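Local coordinates for protein polymerase X (Deinococcus radiodurans, PDB 2W9M) that probably catalyses DNA-directed DNA synthesis from deoxyribonucleoside triphosphates as a family X DNA polymerase, and carries a three-zinc site in its polymerase/histidinol phosphatase domain, at residues D98-V102 and S120-L124; R125-E129 and D227-V231; I443-H448 and A478-T484; L472-G477 and E501-W505. Residue numbers count along the deposited sequence, not the author numbering.

Interaction 1 of 4, residues D98-V102 and S120-L124; sequences DLLGV and SLERL
Segment 98-102 takes the chain out of helix 94-99: D98 and L99 keep helical angles, and a type I beta turn from L99 to V102 follows, with L100 at -68/-6 and G101 at -107/-2. G101 N bonds to D98 O (2.8 Å) and V102 N to L99 O (3.1 Å). Segment 120-124 opens helix 121-130. S120, at the N-cap, has an extended backbone (-154/162) and a p rotamer that lets its OG accept from R123 N (3.3 Å), while L124 N bonds to S120 O (2.8 Å). The closest CA atoms are those of L99 and L121, 6.5 Å apart.

No hydrogen bond crosses the interface; the contact is apolar. L99 (m, t) brings CD2 against two leucines, 3.7 Å from L121 CD1 and 3.8 Å from L124 CD1. V102 (t), whose CA-to-CB bond points toward helix 121-130, brings CG2 to 3.8 Å from L121 CD1. L121, with chi1 near -101° and chi2 near 26°, also meets the aliphatic part of D98, whose CB lies 3.7 Å from L121 CD2; the D98 carboxylate is held by a salt bridge to R464. L154 and F155 of helix 141-157 touch V102 and L121, respectively. The L99-V102 turn opens the hairpin between helices 94-99 and 107-115 of a helix-hairpin-helix motif, here packed against helix 121-130, which with helix 141-157 frames the next such motif.

Interaction 2 of 4, residues R125-E129 and D227-V231; sequences REAAE and DYEGV
R125 starts a fully helical segment of helix 121-130 that faces the tip of a beta hairpin; its CA is 8.6 Å from that of E229, the nearest pair. Its CA-to-CB bond points toward the hairpin, and a side chain extended through chi1 and chi2 (both t) carries NE to 2.7 Å from OE1 of E229 (m, t), a hydrogen-bonded salt bridge with an N-H...O angle of 137°. The rest of the guanidinium is shared: NH1 pairs with E122 and NH2 with E172 of helix 163-176, while Y228 CE2 lies 4.0 Å from NH2 near the guanidinium plane. The hairpin joins strands 224-228 and 231-238 through a type I' turn from Y228 to V231, E229 (52/49) and G230 (89/-18) both having positive phi. Y228 and V231 close it as a hydrogen-bonded pair, Y228 N to V231 O at 2.9 Å and V231 N to Y228 O at 3.1 Å. A hairpin with a two-residue loop, part of the mixed sheet that probably corresponds to the palm in family X polymerases, is thus tied to the helix-hairpin-helix region. One helical turn on, E129 N bonds to R125 O (3.1 Å) and the side chain of E129 returns to the hairpin. Its OE2 accepts from Y228 OH (2.9 Å) and makes a long salt bridge with R125 NH2 (3.6 Å), and its OE1 lies 2.6 Å from E229 OE2.

Interaction 3 of 4, residues I443-H448 and A478-T484; sequences IRAVSH and ACEANGT
A478 lies in helix 472-482 with its CA 5.7 Å from that of I443 on helix 435-446. Its small CB fits against I443 CG2 (3.8 Å) and V446 CG2 (3.7 Å). C479, in the m rotamer, sets SG 3.8 Å from V446 CG1. At N482 (t) the contact turns polar: ND2 donates to both V446 O (3.0 Å) and H448 O (2.9 Å), linking the two helix ends, where the CA atoms of N482 and S447 are 5.8 Å apart. G483 then leaves the helix with positive phi (62/21) in a Schellman motif, T484 N bonding to C479 O at 3.0 Å and G483 N weakly to E480 O at 3.2 Å. T484, extended at -80/130, packs very tightly, its CG2 only 2.9 Å from V446 O. The contact thus joins the C-terminal ends of two successive helices of the alternating beta/alpha domain, V446 and C479 both touching L454 of strand 453-454 and T484 leading into strand 485-489.

Interaction 4 of 4, residues L472-G477 and E501-W505; sequences LDAVLG and EALRW
Helices 472-482 and 499-505 run at 50° to each other (signed crossing angle -50°), with the axes of the two short segments 12.1 Å apart at closest approach, a gap bridged by long side chains. The nearest CA pairs are L476 with W505 (8.3 Å) and L472 with E501 (8.7 Å). D473 (m) is the central acceptor. Its OD1 receives R504 NH2 at 3.0 Å in a nearly straight bond (175°), and its OD2 receives R504 NH1 at 3.2 Å, so carboxylate and guanidinium form a bidentate salt bridge. D473 OD2, which lies near the indole plane, also takes a weak bond from W505 NE1 (3.4 Å). R504 NH1 donates further to E501 OE1 (2.7 Å), so the arginine pairs with both acids and offsets their like charges. L476 (m, t) sets CD1 over the indole face, 3.5 Å from the centroid of the W505 five-membered ring in a CH-pi contact. W505 CH2 reaches to 3.5 Å from G477 N, an amide already bonded to D473 O (2.9 Å), and L472 CD1 packs on E501 CG (3.6 Å). The two helices are successive, separated in sequence by strand 485-489 of the parallel sheet, as expected in the beta/alpha barrel-like fold of PHP domains.

The four contacts form two pairs on opposite sides of the chain's centre, with interactions 1 and 3 about 35 Å apart between centres. Interactions 1 and 2 use successive parts of helix 121-130: its start is buried against a hairpin mainly by leucine and valine, while the following turn, partly buried, meets the hairpin turn of the mixed sheet through charged groups and a tyrosine hydroxyl. Interactions 3 and 4, also partly buried, share helix 472-482, which packs on the helices before and after it; they touch where E480 OE1 lies 3.9 Å from W505 CZ3. A close apolar contact ending in asparagine hydrogen bonds contrasts with a wider gap spanned by an arginine, acids and an indole.

Interaction 1 of 4, residues D98-V102 and S120-L124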
loop_
_atom_site.group_PDB
_atom_site.type_symbol
_atom_site.label_atom_id
_atom_site.label_comp_id
_atom_site.label_asym_id
_atom_site.label_seq_id
_atom_site.Cartn_x
_atom_site.Cartn_y
_atom_site.Cartn_z
ATOM N N ASP A 98 3.407 7.612 -9.109
ATOM C CA ASP A 98 2.355 7.373 -10.087
ATOM C C ASP A 98 1.857 8.664 -10.725
ATOM O O ASP A 98 1.777 8.767 -11.949
ATOM C CB ASP A 98 1.186 6.638 -9.439
ATOM C CG ASP A 98 1.427 5.142 -9.326
ATOM O OD1 ASP A 98 2.332 4.624 -10.022
ATOM O OD2 ASP A 98 0.703 4.483 -8.548
ATOM N N LEU A 99 1.519 9.643 -9.889
ATOM C CA LEU A 99 1.042 10.938 -10.366
ATOM C C LEU A 99 2.061 11.597 -11.290
ATOM O O LEU A 99 1.691 12.306 -12.225
ATOM C CB LEU A 99 0.723 11.868 -9.191
ATOM C CG LEU A 99 -0.386 11.431 -8.234
ATOM C CD1 LEU A 99 -0.721 12.561 -7.265
ATOM C CD2 LEU A 99 -1.621 11.002 -9.012
ATOM N N LEU A 100 3.343 11.358 -11.022
ATOM C CA LEU A 100 4.422 11.907 -11.841
ATOM C C LEU A 100 4.447 11.278 -13.233
ATOM O O LEU A 100 5.210 11.700 -14.101
ATOM C CB LEU A 100 5.777 11.713 -11.155
ATOM C CG LEU A 100 6.035 12.542 -9.899
ATOM C CD1 LEU A 100 7.274 12.041 -9.186
ATOM C CD2 LEU A 100 6.180 13.999 -10.253
ATOM N N GLY A 101 3.608 10.269 -13.440
ATOM C CA GLY A 101 3.516 9.606 -14.729
ATOM C C GLY A 101 2.249 9.960 -15.487
ATOM O O GLY A 101 2.040 9.499 -16.611
ATOM N N VAL A 102 1.398 10.775 -14.869
ATOM C CA VAL A 102 0.171 11.237 -15.508
ATOM C C VAL A 102 0.457 12.400 -16.456
ATOM O O VAL A 102 0.730 13.521 -16.016
ATOM C CB VAL A 102 -0.870 11.695 -14.469
ATOM C CG1 VAL A 102 -2.138 12.175 -15.157
ATOM C CG2 VAL A 102 -1.177 10.572 -13.500
ATOM N N SER A 120 -3.075 9.081 -5.006
ATOM C CA SER A 120 -2.898 7.917 -5.874
ATOM C C SER A 120 -3.719 7.999 -7.150
ATOM O O SER A 120 -4.659 8.783 -7.247
ATOM C CB SER A 120 -3.221 6.621 -5.123
ATOM O OG SER A 120 -4.596 6.545 -4.788
ATOM N N LEU A 121 -3.348 7.187 -8.131
ATOM C CA LEU A 121 -4.080 7.112 -9.386
ATOM C C LEU A 121 -5.561 6.841 -9.156
ATOM O O LEU A 121 -6.427 7.493 -9.743
ATOM C CB LEU A 121 -3.485 6.023 -10.277
ATOM C CG LEU A 121 -2.570 6.543 -11.384
ATOM C CD1 LEU A 121 -1.953 7.879 -10.995
ATOM C CD2 LEU A 121 -1.512 5.513 -11.734
ATOM N N GLU A 122 -5.843 5.871 -8.296
ATOM C CA GLU A 122 -7.219 5.504 -8.000
ATOM C C GLU A 122 -7.995 6.646 -7.347
ATOM O O GLU A 122 -9.141 6.914 -7.704
ATOM C CB GLU A 122 -7.255 4.258 -7.112
ATOM C CG GLU A 122 -8.593 4.011 -6.448
ATOM C CD GLU A 122 -9.738 3.944 -7.442
ATOM O OE1 GLU A 122 -10.886 4.197 -7.026
ATOM O OE2 GLU A 122 -9.492 3.649 -8.632
ATOM N N ARG A 123 -7.364 7.311 -6.384
ATOM C CA ARG A 123 -7.979 8.437 -5.685
ATOM C C ARG A 123 -8.145 9.656 -6.605
ATOM O O ARG A 123 -9.074 10.450 -6.436
ATOM C CB ARG A 123 -7.155 8.794 -4.443
ATOM C CG ARG A 123 -7.615 10.035 -3.704
ATOM C CD ARG A 123 -8.858 9.769 -2.872
ATOM N NE ARG A 123 -9.269 10.963 -2.136
ATOM C CZ ARG A 123 -10.138 11.865 -2.587
ATOM N NH1 ARG A 123 -10.704 11.712 -3.778
ATOM N NH2 ARG A 123 -10.441 12.919 -1.843
ATOM N N LEU A 124 -7.241 9.797 -7.573
ATOM C CA LEU A 124 -7.349 10.838 -8.587
ATOM C C LEU A 124 -8.549 10.540 -9.473
ATOM O O LEU A 124 -9.311 11.438 -9.830
ATOM C CB LEU A 124 -6.086 10.886 -9.448
ATOM C CG LEU A 124 -5.579 12.231 -9.979
ATOM C CD1 LEU A 124 -4.602 12.005 -11.127
ATOM C CD2 LEU A 124 -6.706 13.145 -10.418
#

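Interaction 2 of 4, residues R125-E129 and D227-V231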
loop_
_atom_site.group_PDB
_atom_site.type_symbol
_atom_site.label_atom_id
_atom_site.label_comp_id
_atom_site.label_asym_id
_atom_site.label_seq_id
_atom_site.Cartn_x
_atom_site.Cartn_y
_atom_site.Cartn_z
ATOM N N ARG A 125 -8.713 9.269 -9.827
ATOM C CA ARG A 125 -9.810 8.857 -10.695
ATOM C C ARG A 125 -11.162 9.108 -10.038
ATOM O O ARG A 125 -12.124 9.492 -10.701
ATOM C CB ARG A 125 -9.688 7.386 -11.072
ATOM C CG ARG A 125 -10.896 6.871 -11.816
ATOM C CD ARG A 125 -11.029 5.374 -11.692
ATOM N NE ARG A 125 -12.417 5.017 -11.438
ATOM C CZ ARG A 125 -12.894 4.717 -10.236
ATOM N NH1 ARG A 125 -12.086 4.710 -9.189
ATOM N NH2 ARG A 125 -14.172 4.411 -10.082
ATOM N N GLU A 126 -11.229 8.894 -8.731
ATOM C CA GLU A 126 -12.451 9.168 -7.988
ATOM C C GLU A 126 -12.714 10.669 -7.904
ATOM O O GLU A 126 -13.859 11.115 -8.011
ATOM C CB GLU A 126 -12.369 8.569 -6.585
ATOM C CG GLU A 126 -12.326 7.051 -6.577
ATOM C CD GLU A 126 -11.856 6.486 -5.251
ATOM O OE1 GLU A 126 -11.220 7.231 -4.473
ATOM O OE2 GLU A 126 -12.120 5.293 -4.986
ATOM N N ALA A 127 -11.652 11.446 -7.714
ATOM C CA ALA A 127 -11.782 12.896 -7.626
ATOM C C ALA A 127 -12.336 13.461 -8.924
ATOM O O ALA A 127 -13.138 14.392 -8.909
ATOM C CB ALA A 127 -10.448 13.535 -7.299
ATOM N N ALA A 128 -11.910 12.888 -10.044
ATOM C CA ALA A 128 -12.419 13.294 -11.347
ATOM C C ALA A 128 -13.899 12.936 -11.450
ATOM O O ALA A 128 -14.719 13.737 -11.898
ATOM C CB ALA A 128 -11.622 12.622 -12.466
ATOM N N GLU A 129 -14.223 11.723 -11.021
ATOM C CA GLU A 129 -15.582 11.197 -11.053
ATOM C C GLU A 129 -16.567 12.107 -10.317
ATOM O O GLU A 129 -17.670 12.360 -10.795
ATOM C CB GLU A 129 -15.591 9.825 -10.383
ATOM C CG GLU A 129 -16.616 8.850 -10.908
ATOM C CD GLU A 129 -16.026 7.913 -11.935
ATOM O OE1 GLU A 129 -15.277 8.392 -12.811
ATOM O OE2 GLU A 129 -16.308 6.698 -11.863
ATOM N N ASP A 227 -14.871 -2.943 -19.712
ATOM C CA ASP A 227 -13.755 -2.133 -19.258
ATOM C C ASP A 227 -14.314 -0.845 -18.677
ATOM O O ASP A 227 -14.887 -0.029 -19.403
ATOM C CB ASP A 227 -12.838 -1.812 -20.444
ATOM C CG ASP A 227 -11.418 -1.477 -20.020
ATOM O OD1 ASP A 227 -10.716 -2.388 -19.528
ATOM O OD2 ASP A 227 -10.996 -0.310 -20.199
ATOM N N TYR A 228 -14.166 -0.661 -17.369
ATOM C CA TYR A 228 -14.608 0.578 -16.745
ATOM C C TYR A 228 -13.436 1.495 -16.401
ATOM O O TYR A 228 -12.718 1.265 -15.425
ATOM C CB TYR A 228 -15.454 0.316 -15.500
ATOM C CG TYR A 228 -16.113 1.573 -14.974
ATOM C CD1 TYR A 228 -17.212 2.124 -15.621
ATOM C CD2 TYR A 228 -15.627 2.219 -13.845
ATOM C CE1 TYR A 228 -17.815 3.275 -15.156
ATOM C CE2 TYR A 228 -16.227 3.370 -13.369
ATOM C CZ TYR A 228 -17.320 3.893 -14.029
ATOM O OH TYR A 228 -17.918 5.041 -13.562
ATOM N N GLU A 229 -13.256 2.534 -17.213
ATOM C CA GLU A 229 -12.178 3.496 -17.021
ATOM C C GLU A 229 -10.813 2.829 -16.889
ATOM O O GLU A 229 -10.051 3.128 -15.970
ATOM C CB GLU A 229 -12.477 4.391 -15.819
ATOM C CG GLU A 229 -13.723 5.242 -16.026
ATOM C CD GLU A 229 -14.107 6.041 -14.798
ATOM O OE1 GLU A 229 -13.343 6.026 -13.810
ATOM O OE2 GLU A 229 -15.178 6.684 -14.824
ATOM N N GLY A 230 -10.519 1.920 -17.818
ATOM C CA GLY A 230 -9.226 1.260 -17.871
ATOM C C GLY A 230 -9.142 -0.010 -17.046
ATOM O O GLY A 230 -8.247 -0.830 -17.249
ATOM N N VAL A 231 -10.074 -0.172 -16.111
ATOM C CA VAL A 231 -10.092 -1.336 -15.236
ATOM C C VAL A 231 -10.995 -2.428 -15.804
ATOM O O VAL A 231 -12.208 -2.242 -15.905
ATOM C CB VAL A 231 -10.595 -0.964 -13.836
ATOM C CG1 VAL A 231 -10.541 -2.171 -12.920
ATOM C CG2 VAL A 231 -9.778 0.185 -13.267
#

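Interaction 3 of 4, residues I443-H448 and A478-T484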
loop_
_atom_site.group_PDB
_atom_site.type_symbol
_atom_site.label_atom_id
_atom_site.label_comp_id
_atom_site.label_asym_id
_atom_site.label_seq_id
_atom_site.Cartn_x
_atom_site.Cartn_y
_atom_site.Cartn_z
ATOM N N ILE A 443 19.684 -6.863 9.514
ATOM C CA ILE A 443 19.874 -7.556 10.785
ATOM C C ILE A 443 20.444 -6.592 11.819
ATOM O O ILE A 443 20.019 -6.580 12.976
ATOM C CB ILE A 443 20.825 -8.750 10.650
ATOM C CG1 ILE A 443 20.156 -9.881 9.878
ATOM C CG2 ILE A 443 21.239 -9.252 12.018
ATOM C CD1 ILE A 443 21.055 -11.064 9.652
ATOM N N ARG A 444 21.407 -5.786 11.383
ATOM C CA ARG A 444 22.028 -4.777 12.230
ATOM C C ARG A 444 21.008 -3.748 12.717
ATOM O O ARG A 444 21.000 -3.379 13.892
ATOM C CB ARG A 444 23.153 -4.081 11.461
ATOM C CG ARG A 444 23.639 -2.771 12.069
ATOM C CD ARG A 444 24.992 -2.935 12.734
ATOM N NE ARG A 444 25.933 -1.919 12.268
ATOM C CZ ARG A 444 26.292 -0.848 12.969
ATOM N NH1 ARG A 444 25.799 -0.651 14.184
ATOM N NH2 ARG A 444 27.153 0.021 12.452
ATOM N N ALA A 445 20.141 -3.297 11.817
ATOM C CA ALA A 445 19.157 -2.270 12.151
ATOM C C ALA A 445 18.052 -2.768 13.081
ATOM O O ALA A 445 17.648 -2.053 13.994
ATOM C CB ALA A 445 18.557 -1.680 10.887
ATOM N N VAL A 446 17.558 -3.983 12.852
ATOM C CA VAL A 446 16.489 -4.527 13.689
ATOM C C VAL A 446 17.023 -5.049 15.020
ATOM O O VAL A 446 16.252 -5.454 15.886
ATOM C CB VAL A 446 15.695 -5.651 12.975
ATOM C CG1 VAL A 446 14.984 -5.109 11.739
ATOM C CG2 VAL A 446 16.613 -6.805 12.607
ATOM N N SER A 447 18.342 -5.032 15.177
ATOM C CA SER A 447 18.975 -5.471 16.420
ATOM C C SER A 447 19.257 -4.301 17.362
ATOM O O SER A 447 19.753 -4.494 18.473
ATOM C CB SER A 447 20.279 -6.219 16.123
ATOM O OG SER A 447 20.034 -7.494 15.547
ATOM N N HIS A 448 18.950 -3.089 16.909
ATOM C CA HIS A 448 19.196 -1.885 17.699
ATOM C C HIS A 448 18.342 -1.931 18.965
ATOM O O HIS A 448 17.228 -2.441 18.945
ATOM C CB HIS A 448 18.873 -0.643 16.864
ATOM C CG HIS A 448 19.354 0.644 17.460
ATOM N ND1 HIS A 448 18.724 1.258 18.523
ATOM C CD2 HIS A 448 20.384 1.454 17.117
ATOM C CE1 HIS A 448 19.357 2.379 18.819
ATOM N NE2 HIS A 448 20.368 2.521 17.980
ATOM N N ALA A 478 16.237 -12.231 13.177
ATOM C CA ALA A 478 16.841 -11.157 13.955
ATOM C C ALA A 478 15.776 -10.304 14.644
ATOM O O ALA A 478 16.001 -9.781 15.736
ATOM C CB ALA A 478 17.730 -10.308 13.081
ATOM N N CYS A 479 14.615 -10.170 14.010
ATOM C CA CYS A 479 13.501 -9.441 14.613
ATOM C C CYS A 479 12.987 -10.193 15.830
ATOM O O CYS A 479 12.747 -9.604 16.885
ATOM C CB CYS A 479 12.356 -9.254 13.611
ATOM S SG CYS A 479 12.674 -8.046 12.313
ATOM N N GLU A 480 12.814 -11.501 15.667
ATOM C CA GLU A 480 12.320 -12.350 16.741
ATOM C C GLU A 480 13.252 -12.287 17.946
ATOM O O GLU A 480 12.800 -12.190 19.087
ATOM C CB GLU A 480 12.188 -13.794 16.255
ATOM C CG GLU A 480 11.671 -14.758 17.311
ATOM C CD GLU A 480 11.708 -16.205 16.851
ATOM O OE1 GLU A 480 12.549 -16.533 15.986
ATOM O OE2 GLU A 480 10.898 -17.013 17.357
ATOM N N ALA A 481 14.554 -12.327 17.678
ATOM C CA ALA A 481 15.570 -12.344 18.726
ATOM C C ALA A 481 15.635 -11.026 19.489
ATOM O O ALA A 481 16.062 -10.988 20.642
ATOM C CB ALA A 481 16.939 -12.679 18.139
ATOM N N ASN A 482 15.219 -9.943 18.844
ATOM C CA ASN A 482 15.239 -8.638 19.488
ATOM C C ASN A 482 13.845 -8.159 19.872
ATOM O O ASN A 482 13.676 -7.065 20.399
ATOM C CB ASN A 482 15.923 -7.604 18.596
ATOM C CG ASN A 482 16.481 -6.437 19.387
ATOM O OD1 ASN A 482 17.043 -6.622 20.467
ATOM N ND2 ASN A 482 16.337 -5.228 18.850
ATOM N N GLY A 483 12.845 -8.991 19.612
ATOM C CA GLY A 483 11.475 -8.641 19.929
ATOM C C GLY A 483 10.984 -7.418 19.173
ATOM O O GLY A 483 10.027 -6.767 19.591
ATOM N N THR A 484 11.632 -7.097 18.059
ATOM C CA THR A 484 11.164 -5.995 17.233
ATOM C C THR A 484 9.996 -6.424 16.345
ATOM O O THR A 484 10.055 -7.465 15.686
ATOM C CB THR A 484 12.306 -5.363 16.411
ATOM O OG1 THR A 484 11.839 -5.057 15.092
ATOM C CG2 THR A 484 13.477 -6.301 16.324
#

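Interaction 4 of 4, residues L472-G477 and E501-W505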
loop_
_atom_site.group_PDB
_atom_site.type_symbol
_atom_site.label_atom_id
_atom_site.label_comp_id
_atom_site.label_asym_id
_atom_site.label_seq_id
_atom_site.Cartn_x
_atom_site.Cartn_y
_atom_site.Cartn_z
ATOM N N LEU A 472 15.182 -12.937 3.702
ATOM C CA LEU A 472 14.129 -12.500 4.610
ATOM C C LEU A 472 14.118 -13.287 5.920
ATOM O O LEU A 472 13.972 -12.706 6.997
ATOM C CB LEU A 472 12.765 -12.581 3.928
ATOM C CG LEU A 472 11.833 -11.373 4.045
ATOM C CD1 LEU A 472 10.390 -11.845 4.126
ATOM C CD2 LEU A 472 12.165 -10.495 5.240
ATOM N N ASP A 473 14.279 -14.604 5.832
ATOM C CA ASP A 473 14.227 -15.462 7.018
ATOM C C ASP A 473 15.292 -15.110 8.056
ATOM O O ASP A 473 15.027 -15.135 9.259
ATOM C CB ASP A 473 14.324 -16.942 6.633
ATOM C CG ASP A 473 12.992 -17.514 6.166
ATOM O OD1 ASP A 473 12.909 -18.745 5.945
ATOM O OD2 ASP A 473 12.024 -16.733 6.027
ATOM N N ALA A 474 16.495 -14.791 7.591
ATOM C CA ALA A 474 17.556 -14.342 8.485
ATOM C C ALA A 474 17.151 -13.047 9.184
ATOM O O ALA A 474 17.308 -12.912 10.402
ATOM C CB ALA A 474 18.850 -14.144 7.715
ATOM N N VAL A 475 16.626 -12.098 8.411
ATOM C CA VAL A 475 16.224 -10.804 8.958
ATOM C C VAL A 475 15.093 -10.956 9.969
ATOM O O VAL A 475 15.152 -10.394 11.062
ATOM C CB VAL A 475 15.789 -9.817 7.858
ATOM C CG1 VAL A 475 15.303 -8.521 8.483
ATOM C CG2 VAL A 475 16.938 -9.547 6.905
ATOM N N LEU A 476 14.070 -11.723 9.601
ATOM C CA LEU A 476 12.938 -11.967 10.488
ATOM C C LEU A 476 13.381 -12.661 11.774
ATOM O O LEU A 476 12.857 -12.381 12.851
ATOM C CB LEU A 476 11.857 -12.785 9.778
ATOM C CG LEU A 476 11.123 -12.084 8.637
ATOM C CD1 LEU A 476 9.946 -12.918 8.152
ATOM C CD2 LEU A 476 10.651 -10.710 9.078
ATOM N N GLY A 477 14.347 -13.565 11.656
ATOM C CA GLY A 477 14.917 -14.224 12.818
ATOM C C GLY A 477 15.536 -13.203 13.755
ATOM O O GLY A 477 15.375 -13.282 14.974
ATOM N N GLU A 501 4.676 -14.604 3.900
ATOM C CA GLU A 501 5.731 -14.669 4.906
ATOM C C GLU A 501 5.170 -14.504 6.318
ATOM O O GLU A 501 5.672 -15.108 7.265
ATOM C CB GLU A 501 6.810 -13.626 4.630
ATOM C CG GLU A 501 7.521 -13.813 3.296
ATOM C CD GLU A 501 8.275 -15.131 3.205
ATOM O OE1 GLU A 501 8.412 -15.821 4.239
ATOM O OE2 GLU A 501 8.736 -15.476 2.097
ATOM N N ALA A 502 4.127 -13.691 6.450
ATOM C CA ALA A 502 3.427 -13.526 7.721
ATOM C C ALA A 502 2.764 -14.831 8.159
ATOM O O ALA A 502 2.730 -15.153 9.342
ATOM C CB ALA A 502 2.389 -12.421 7.615
ATOM N N LEU A 503 2.231 -15.573 7.193
ATOM C CA LEU A 503 1.615 -16.868 7.465
ATOM C C LEU A 503 2.634 -17.832 8.063
ATOM O O LEU A 503 2.329 -18.566 8.997
ATOM C CB LEU A 503 1.018 -17.463 6.182
ATOM C CG LEU A 503 0.332 -18.826 6.303
ATOM C CD1 LEU A 503 -0.815 -18.773 7.297
ATOM C CD2 LEU A 503 -0.160 -19.297 4.944
ATOM N N ARG A 504 3.848 -17.816 7.523
ATOM C CA ARG A 504 4.908 -18.701 7.994
ATOM C C ARG A 504 5.445 -18.314 9.370
ATOM O O ARG A 504 5.942 -19.163 10.105
ATOM C CB ARG A 504 6.060 -18.739 6.984
ATOM C CG ARG A 504 5.754 -19.534 5.727
ATOM C CD ARG A 504 6.893 -19.466 4.719
ATOM N NE ARG A 504 8.106 -20.125 5.197
ATOM C CZ ARG A 504 9.284 -19.523 5.338
ATOM N NH1 ARG A 504 9.417 -18.241 5.033
ATOM N NH2 ARG A 504 10.335 -20.204 5.773
ATOM N N TRP A 505 5.350 -17.032 9.713
ATOM C CA TRP A 505 5.974 -16.510 10.930
ATOM C C TRP A 505 4.973 -16.082 12.001
ATOM O O TRP A 505 5.364 -15.505 13.018
ATOM C CB TRP A 505 6.888 -15.324 10.593
ATOM C CG TRP A 505 8.209 -15.711 10.005
ATOM C CD1 TRP A 505 8.477 -15.990 8.697
ATOM C CD2 TRP A 505 9.451 -15.854 10.707
ATOM N NE1 TRP A 505 9.810 -16.301 8.540
ATOM C CE2 TRP A 505 10.430 -16.225 9.763
ATOM C CE3 TRP A 505 9.833 -15.703 12.047
ATOM C CZ2 TRP A 505 11.760 -16.450 10.110
ATOM C CZ3 TRP A 505 11.152 -15.924 12.393
ATOM C CH2 TRP A 505 12.101 -16.294 11.429
#